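Local structure of Alp7A (Bacillus subtilis, 5EC0) at residues 46-60 and 154-166. The protein binds adenine nucleotide as an actin-like protein of the bacterial cytoskeleton and probably forms filaments that segregate plasmids. Sequence-based numbering, arbitrary orientation.
Sequences VEDPADLKDRLLVST and THQVKVLTLGLEK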
ATOM      1  N   VAL A  46      28.435   6.546   5.213  1.00 77.45           N
ATOM      2  CA  VAL A  46      27.651   7.366   4.286  1.00 71.25           C
ATOM      3  C   VAL A  46      27.320   8.702   4.953  1.00 76.91           C
ATOM      4  O   VAL A  46      27.158   8.784   6.175  1.00 76.55           O
ATOM      5  CB  VAL A  46      26.355   6.660   3.811  1.00 59.83           C
ATOM      6  CG1 VAL A  46      26.652   5.222   3.446  1.00 66.90           C
ATOM      7  CG2 VAL A  46      25.239   6.751   4.848  1.00 49.60           C
ATOM      8  N   GLU A  47      27.240   9.753   4.144  0.96 83.48           N
ATOM      9  CA  GLU A  47      27.120  11.114   4.661  0.96 85.59           C
ATOM     10  C   GLU A  47      25.839  11.805   4.184  0.96 82.78           C
ATOM     11  O   GLU A  47      25.240  12.598   4.915  0.96 83.38           O
ATOM     12  CB  GLU A  47      28.360  11.914   4.255  0.96 88.56           C
ATOM     13  CG  GLU A  47      28.476  13.284   4.875  0.96 90.98           C
ATOM     14  CD  GLU A  47      29.523  14.138   4.181  0.96 95.78           C
ATOM     15  OE1 GLU A  47      29.589  14.118   2.933  0.96 93.92           O
ATOM     16  OE2 GLU A  47      30.294  14.815   4.891  0.96100.43           O
ATOM     17  N   ASP A  48      25.418  11.485   2.963  1.00 77.12           N
ATOM     18  CA  ASP A  48      24.186  12.025   2.392  1.00 64.13           C
ATOM     19  C   ASP A  48      22.965  11.245   2.884  1.00 56.16           C
ATOM     20  O   ASP A  48      22.822  10.056   2.591  1.00 51.20           O
ATOM     21  CB  ASP A  48      24.270  11.998   0.866  1.00 62.49           C
ATOM     22  CG  ASP A  48      23.091  12.668   0.195  1.00 69.28           C
ATOM     23  OD1 ASP A  48      22.223  13.234   0.893  1.00 66.91           O
ATOM     24  OD2 ASP A  48      23.041  12.633  -1.054  1.00 79.62           O
ATOM     25  N   PRO A  49      22.073  11.921   3.629  1.00 47.92           N
ATOM     26  CA  PRO A  49      20.898  11.284   4.232  1.00 47.77           C
ATOM     27  C   PRO A  49      20.042  10.501   3.237  1.00 45.08           C
ATOM     28  O   PRO A  49      19.367   9.547   3.634  1.00 44.70           O
ATOM     29  CB  PRO A  49      20.116  12.468   4.798  1.00 43.09           C
ATOM     30  CG  PRO A  49      21.170  13.490   5.090  1.00 45.57           C
ATOM     31  CD  PRO A  49      22.188  13.341   4.007  1.00 43.91           C
ATOM     32  N   ALA A  50      20.071  10.887   1.967  1.00 41.90           N
ATOM     33  CA  ALA A  50      19.258  10.201   0.971  1.00 44.43           C
ATOM     34  C   ALA A  50      19.748   8.774   0.782  1.00 40.94           C
ATOM     35  O   ALA A  50      18.975   7.900   0.423  1.00 41.56           O
ATOM     36  CB  ALA A  50      19.268  10.954  -0.357  1.00 37.07           C
ATOM     37  N   ASP A  51      21.033   8.542   1.042  1.00 43.96           N
ATOM     38  CA  ASP A  51      21.614   7.219   0.859  1.00 40.62           C
ATOM     39  C   ASP A  51      21.112   6.227   1.909  1.00 37.33           C
ATOM     40  O   ASP A  51      21.207   5.024   1.728  1.00 42.76           O
ATOM     41  CB  ASP A  51      23.142   7.290   0.895  1.00 52.04           C
ATOM     42  CG  ASP A  51      23.722   8.049  -0.291  1.00 56.52           C
ATOM     43  OD1 ASP A  51      23.061   8.093  -1.348  1.00 54.65           O
ATOM     44  OD2 ASP A  51      24.845   8.590  -0.169  1.00 56.26           O
ATOM     45  N   LEU A  52      20.560   6.735   3.001  1.00 38.22           N
ATOM     46  CA  LEU A  52      20.108   5.880   4.091  1.00 33.91           C
ATOM     47  C   LEU A  52      18.949   4.962   3.681  1.00 38.40           C
ATOM     48  O   LEU A  52      18.772   3.882   4.239  1.00 39.32           O
ATOM     49  CB  LEU A  52      19.689   6.741   5.275  1.00 33.12           C
ATOM     50  CG  LEU A  52      19.206   6.034   6.540  1.00 35.51           C
ATOM     51  CD1 LEU A  52      20.318   5.155   7.129  1.00 31.93           C
ATOM     52  CD2 LEU A  52      18.713   7.060   7.548  1.00 35.28           C
ATOM     53  N   LYS A  53      18.161   5.399   2.707  1.00 35.94           N
ATOM     54  CA  LYS A  53      16.943   4.689   2.343  1.00 35.62           C
ATOM     55  C   LYS A  53      17.248   3.249   1.937  1.00 33.99           C
ATOM     56  O   LYS A  53      16.534   2.325   2.333  1.00 33.71           O
ATOM     57  CB  LYS A  53      16.213   5.418   1.213  1.00 39.44           C
ATOM     58  CG  LYS A  53      14.770   4.995   1.048  1.00 41.37           C
ATOM     59  CD  LYS A  53      14.097   5.763  -0.070  1.00 43.81           C
ATOM     60  CE  LYS A  53      13.228   4.838  -0.902  1.00 46.70           C
ATOM     61  NZ  LYS A  53      12.339   5.573  -1.840  1.00 52.97           N
ATOM     62  N   ASP A  54      18.330   3.062   1.185  1.00 39.51           N
ATOM     63  CA  ASP A  54      18.735   1.730   0.742  1.00 41.37           C
ATOM     64  C   ASP A  54      19.661   1.068   1.749  1.00 39.85           C
ATOM     65  O   ASP A  54      20.148  -0.033   1.514  1.00 38.27           O
ATOM     66  CB  ASP A  54      19.434   1.783  -0.630  1.00 45.69           C
ATOM     67  CG  ASP A  54      18.482   2.136  -1.776  1.00 56.34           C
ATOM     68  OD1 ASP A  54      17.247   2.201  -1.547  1.00 55.83           O
ATOM     69  OD2 ASP A  54      18.978   2.334  -2.912  1.00 61.81           O
ATOM     70  N   ARG A  55      19.923   1.733   2.866  1.00 33.43           N
ATOM     71  CA  ARG A  55      20.925   1.216   3.798  1.00 34.46           C
ATOM     72  C   ARG A  55      20.370   1.193   5.228  1.00 44.24           C
ATOM     73  O   ARG A  55      21.059   1.573   6.175  1.00 44.20           O
ATOM     74  CB  ARG A  55      22.218   2.046   3.715  1.00 36.20           C
ATOM     75  CG  ARG A  55      22.830   2.131   2.282  1.00 38.10           C
ATOM     76  CD  ARG A  55      24.011   3.090   2.197  1.00 39.99           C
ATOM     77  NE  ARG A  55      24.526   3.236   0.825  1.00 42.05           N
ATOM     78  CZ  ARG A  55      25.618   2.646   0.335  1.00 44.60           C
ATOM     79  NH1 ARG A  55      26.361   1.844   1.095  1.00 52.96           N
ATOM     80  NH2 ARG A  55      25.983   2.867  -0.926  1.00 46.62           N
ATOM     81  N   LEU A  56      19.131   0.726   5.373  1.00 37.56           N
ATOM     82  CA  LEU A  56      18.447   0.749   6.671  1.00 35.94           C
ATOM     83  C   LEU A  56      18.840  -0.398   7.592  1.00 32.98           C
ATOM     84  O   LEU A  56      18.362  -1.527   7.456  1.00 32.67           O
ATOM     85  CB  LEU A  56      16.928   0.739   6.475  1.00 35.94           C
ATOM     86  CG  LEU A  56      16.395   2.056   5.923  1.00 37.07           C
ATOM     87  CD1 LEU A  56      14.918   1.965   5.663  1.00 33.13           C
ATOM     88  CD2 LEU A  56      16.720   3.206   6.860  1.00 32.17           C
ATOM     89  N   LEU A  57      19.692  -0.083   8.553  1.00 32.03           N
ATOM     90  CA  LEU A  57      20.100  -1.031   9.571  1.00 33.73           C
ATOM     91  C   LEU A  57      19.801  -0.406  10.923  1.00 34.50           C
ATOM     92  O   LEU A  57      20.443   0.569  11.322  1.00 44.28           O
ATOM     93  CB  LEU A  57      21.590  -1.361   9.438  1.00 38.33           C
ATOM     94  CG  LEU A  57      22.227  -2.224  10.533  1.00 41.65           C
ATOM     95  CD1 LEU A  57      21.576  -3.607  10.609  1.00 40.76           C
ATOM     96  CD2 LEU A  57      23.748  -2.341  10.325  1.00 40.41           C
ATOM     97  N   VAL A  58      18.822  -0.955  11.625  1.00 33.30           N
ATOM     98  CA  VAL A  58      18.360  -0.347  12.856  1.00 35.68           C
ATOM     99  C   VAL A  58      18.310  -1.360  13.982  1.00 44.69           C
ATOM    100  O   VAL A  58      18.334  -2.561  13.746  1.00 33.64           O
ATOM    101  CB  VAL A  58      16.958   0.264  12.695  1.00 39.89           C
ATOM    102  CG1 VAL A  58      16.956   1.350  11.620  1.00 31.28           C
ATOM    103  CG2 VAL A  58      15.936  -0.834  12.379  1.00 39.60           C
ATOM    104  N   SER A  59      18.231  -0.871  15.211  1.00 42.77           N
ATOM    105  CA  SER A  59      17.944  -1.737  16.339  1.00 38.88           C
ATOM    106  C   SER A  59      16.832  -1.111  17.153  1.00 38.79           C
ATOM    107  O   SER A  59      16.674   0.110  17.170  1.00 33.00           O
ATOM    108  CB  SER A  59      19.175  -1.956  17.210  1.00 38.90           C
ATOM    109  OG  SER A  59      19.430  -0.813  18.004  1.00 43.45           O
ATOM    110  N   THR A  60      16.052  -1.946  17.823  1.00 38.88           N
ATOM    111  CA  THR A  60      15.036  -1.437  18.711  1.00 43.34           C
ATOM    112  C   THR A  60      14.845  -2.452  19.831  1.00 47.77           C
ATOM    113  O   THR A  60      15.232  -3.616  19.695  1.00 45.73           O
ATOM    114  CB  THR A  60      13.715  -1.160  17.960  1.00 35.01           C
ATOM    115  OG1 THR A  60      12.832  -0.418  18.805  1.00 40.96           O
ATOM    116  CG2 THR A  60      13.046  -2.454  17.555  1.00 38.68           C
ATOM    117  N   THR A 154       5.379   6.319  23.086  1.00 33.55           N
ATOM    118  CA  THR A 154       6.798   6.599  22.944  1.00 36.41           C
ATOM    119  C   THR A 154       7.596   5.359  22.531  1.00 37.37           C
ATOM    120  O   THR A 154       7.478   4.301  23.146  1.00 37.17           O
ATOM    121  CB  THR A 154       7.361   7.136  24.266  1.00 36.79           C
ATOM    122  OG1 THR A 154       6.607   8.285  24.665  1.00 34.41           O
ATOM    123  CG2 THR A 154       8.849   7.500  24.122  1.00 40.78           C
ATOM    124  N   HIS A 155       8.397   5.500  21.487  1.00 33.83           N
ATOM    125  CA  HIS A 155       9.247   4.411  21.019  1.00 38.40           C
ATOM    126  C   HIS A 155      10.660   4.896  20.795  1.00 36.42           C
ATOM    127  O   HIS A 155      10.887   6.082  20.571  1.00 40.46           O
ATOM    128  CB  HIS A 155       8.710   3.826  19.718  1.00 29.79           C
ATOM    129  CG  HIS A 155       7.219   3.688  19.698  1.00 37.30           C
ATOM    130  ND1 HIS A 155       6.560   2.681  20.365  1.00 43.05           N
ATOM    131  CD2 HIS A 155       6.269   4.427  19.086  1.00 36.43           C
ATOM    132  CE1 HIS A 155       5.257   2.809  20.167  1.00 44.22           C
ATOM    133  NE2 HIS A 155       5.057   3.859  19.390  1.00 40.54           N
ATOM    134  N   GLN A 156      11.614   3.978  20.833  1.00 35.75           N
ATOM    135  CA  GLN A 156      12.961   4.333  20.414  1.00 38.19           C
ATOM    136  C   GLN A 156      13.482   3.426  19.331  1.00 38.08           C
ATOM    137  O   GLN A 156      13.156   2.238  19.281  1.00 37.50           O
ATOM    138  CB  GLN A 156      13.914   4.302  21.591  1.00 43.87           C
ATOM    139  CG  GLN A 156      13.541   5.259  22.673  1.00 47.90           C
ATOM    140  CD  GLN A 156      14.584   5.293  23.742  1.00 58.48           C
ATOM    141  OE1 GLN A 156      14.705   4.356  24.533  1.00 64.04           O
ATOM    142  NE2 GLN A 156      15.373   6.361  23.762  1.00 62.17           N
ATOM    143  N   VAL A 157      14.302   3.995  18.460  1.00 36.17           N
ATOM    144  CA  VAL A 157      15.005   3.201  17.477  1.00 32.32           C
ATOM    145  C   VAL A 157      16.411   3.769  17.284  1.00 42.09           C
ATOM    146  O   VAL A 157      16.609   4.991  17.346  1.00 42.57           O
ATOM    147  CB  VAL A 157      14.229   3.150  16.139  1.00 30.69           C
ATOM    148  CG1 VAL A 157      13.998   4.555  15.588  1.00 30.26           C
ATOM    149  CG2 VAL A 157      14.956   2.258  15.115  1.00 32.52           C
ATOM    150  N   LYS A 158      17.387   2.882  17.090  1.00 39.32           N
ATOM    151  CA  LYS A 158      18.754   3.279  16.741  1.00 38.43           C
ATOM    152  C   LYS A 158      18.992   3.099  15.257  1.00 42.39           C
ATOM    153  O   LYS A 158      18.620   2.080  14.697  1.00 52.83           O
ATOM    154  CB  LYS A 158      19.793   2.462  17.520  1.00 41.08           C
ATOM    155  CG  LYS A 158      19.778   2.723  19.025  1.00 46.22           C
ATOM    156  CD  LYS A 158      20.702   1.788  19.783  1.00 49.54           C
ATOM    157  CE  LYS A 158      20.817   2.230  21.241  1.00 54.44           C
ATOM    158  NZ  LYS A 158      21.794   1.429  22.046  1.00 53.85           N
ATOM    159  N   VAL A 159      19.599   4.089  14.617  1.00 43.14           N
ATOM    160  CA  VAL A 159      20.121   3.908  13.269  1.00 39.00           C
ATOM    161  C   VAL A 159      21.576   3.501  13.417  1.00 42.42           C
ATOM    162  O   VAL A 159      22.347   4.191  14.074  1.00 40.02           O
ATOM    163  CB  VAL A 159      20.010   5.187  12.416  1.00 41.38           C
ATOM    164  CG1 VAL A 159      20.588   4.947  11.038  1.00 36.62           C
ATOM    165  CG2 VAL A 159      18.557   5.635  12.307  1.00 34.34           C
ATOM    166  N   LEU A 160      21.954   2.369  12.833  1.00 45.67           N
ATOM    167  CA  LEU A 160      23.311   1.861  13.032  1.00 44.06           C
ATOM    168  C   LEU A 160      24.153   2.064  11.790  1.00 41.98           C
ATOM    169  O   LEU A 160      25.329   1.721  11.765  1.00 43.91           O
ATOM    170  CB  LEU A 160      23.273   0.386  13.416  1.00 46.67           C
ATOM    171  CG  LEU A 160      22.388   0.103  14.633  1.00 52.59           C
ATOM    172  CD1 LEU A 160      22.178  -1.395  14.810  1.00 53.77           C
ATOM    173  CD2 LEU A 160      22.975   0.730  15.904  1.00 51.83           C
ATOM    174  N   THR A 161      23.539   2.618  10.751  1.00 45.67           N
ATOM    175  CA  THR A 161      24.259   2.950   9.524  1.00 47.66           C
ATOM    176  C   THR A 161      25.348   3.996   9.822  1.00 48.89           C
ATOM    177  O   THR A 161      25.049   5.110  10.253  1.00 49.01           O
ATOM    178  CB  THR A 161      23.269   3.453   8.454  1.00 48.55           C
ATOM    179  OG1 THR A 161      22.187   2.520   8.342  1.00 47.52           O
ATOM    180  CG2 THR A 161      23.929   3.612   7.102  1.00 44.01           C
ATOM    181  N   LEU A 162      26.611   3.622   9.629  1.00 55.49           N
ATOM    182  CA  LEU A 162      27.741   4.522   9.878  1.00 61.40           C
ATOM    183  C   LEU A 162      27.589   5.860   9.147  1.00 59.25           C
ATOM    184  O   LEU A 162      27.278   5.891   7.956  1.00 60.32           O
ATOM    185  CB  LEU A 162      29.058   3.860   9.471  1.00 66.21           C
ATOM    186  CG  LEU A 162      29.693   2.780  10.359  1.00 71.24           C
ATOM    187  CD1 LEU A 162      28.820   1.531  10.484  1.00 72.81           C
ATOM    188  CD2 LEU A 162      31.072   2.412   9.817  1.00 70.88           C
ATOM    189  N   GLY A 163      27.806   6.959   9.868  1.00 55.85           N
ATOM    190  CA  GLY A 163      27.578   8.290   9.333  1.00 48.72           C
ATOM    191  C   GLY A 163      26.272   8.939   9.761  1.00 59.57           C
ATOM    192  O   GLY A 163      26.164  10.165   9.761  1.00 64.05           O
ATOM    193  N   LEU A 164      25.280   8.125  10.126  1.00 52.53           N
ATOM    194  CA  LEU A 164      23.949   8.624  10.497  1.00 46.15           C
ATOM    195  C   LEU A 164      23.428   7.977  11.781  1.00 46.14           C
ATOM    196  O   LEU A 164      22.224   7.936  12.021  1.00 45.76           O
ATOM    197  CB  LEU A 164      22.951   8.380   9.365  1.00 46.95           C
ATOM    198  CG  LEU A 164      23.197   9.163   8.076  1.00 56.36           C
ATOM    199  CD1 LEU A 164      22.362   8.604   6.937  1.00 55.49           C
ATOM    200  CD2 LEU A 164      22.915  10.651   8.281  1.00 57.68           C
ATOM    201  N   GLU A 165      24.347   7.466  12.593  1.00 52.02           N
ATOM    202  CA  GLU A 165      24.007   6.835  13.863  1.00 52.21           C
ATOM    203  C   GLU A 165      23.325   7.786  14.840  1.00 48.81           C
ATOM    204  O   GLU A 165      23.691   8.954  14.947  1.00 50.34           O
ATOM    205  CB  GLU A 165      25.262   6.267  14.528  1.00 58.59           C
ATOM    206  CG  GLU A 165      26.067   5.335  13.649  1.00 65.56           C
ATOM    207  CD  GLU A 165      27.270   6.023  13.036  1.00 68.04           C
ATOM    208  OE1 GLU A 165      27.123   7.164  12.550  1.00 62.80           O
ATOM    209  OE2 GLU A 165      28.364   5.422  13.051  1.00 75.32           O
ATOM    210  N   LYS A 166      22.339   7.258  15.555  1.00 47.54           N
ATOM    211  CA  LYS A 166      21.693   7.942  16.677  1.00 46.54           C
ATOM    212  C   LYS A 166      20.623   7.025  17.237  1.00 41.50           C
ATOM    213  O   LYS A 166      20.174   6.105  16.555  1.00 38.51           O
ATOM    214  CB  LYS A 166      21.061   9.280  16.257  1.00 46.31           C
ATOM    215  CG  LYS A 166      19.937   9.154  15.235  1.00 42.00           C
ATOM    216  CD  LYS A 166      19.131  10.447  15.108  1.00 42.87           C
ATOM    217  CE  LYS A 166      19.945  11.553  14.443  1.00 45.18           C
ATOM    218  NZ  LYS A 166      19.179  12.825  14.324  1.00 39.58           N
TER
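Ser59 and Lys158 face each other as an antiparallel hydrogen-bonded pair, each donating its N-H to the other's carbonyl: Lys158 N reaches Ser59 O at 2.9 Å in the carbonyl plane, while Ser59 N approaches Lys158 O with a tilt. Toward the loop, Leu160 N continues the pattern, donating its N-H to Leu57 O at 2.8 Å. Hydroxyls add a link on either side of these backbone bonds. Thr161 OG1 donates to Arg55 O at 2.6 Å, nearly along the C=O axis; with chi1 at -50°, the hydroxyl lies beside its own backbone N, and CD1 of Leu52 packs against it. On the other side Thr60 OG1, anti to its backbone N (chi1 -169°), reaches Gln156 O at 2.7 Å, a carbonyl that accepts from a side-chain hydroxyl. Ser59 OG lies against CB and CD of Lys158 and has a weak bond to Glu66 of strand 65-71, which also forms a long, weak ion pair with Lys158 NZ.

Beyond the strands, the type II turn from Thr161 to Leu164 docks on Val46. Val46 N donates almost straight (176° at the hydrogen) to Leu162 O, 3.0 Å away, from above the carbonyl plane, and Val46 O receives a CA-H contact from Gly163. At the last residue of the turn, CD1 of Leu164 lies 3.7 Å from CB of Leu52, and also meets CG2 of Val46. On the face that carries Val159, CB of Val58 lies 3.7 Å from CG2 of Val157, while CD1 of Leu52 meets CG1 of Val159.

Strand 56-62 is thus joined to strand 153-159 within the mixed sheet of this actin-like fold, and helix 95-112 touches Leu52, Thr60 and Val159. The carbonyls of Arg55 and Gln156 are met by threonine hydroxyls, so side chains extend the polar bonding between the two segments beyond their backbone pairs.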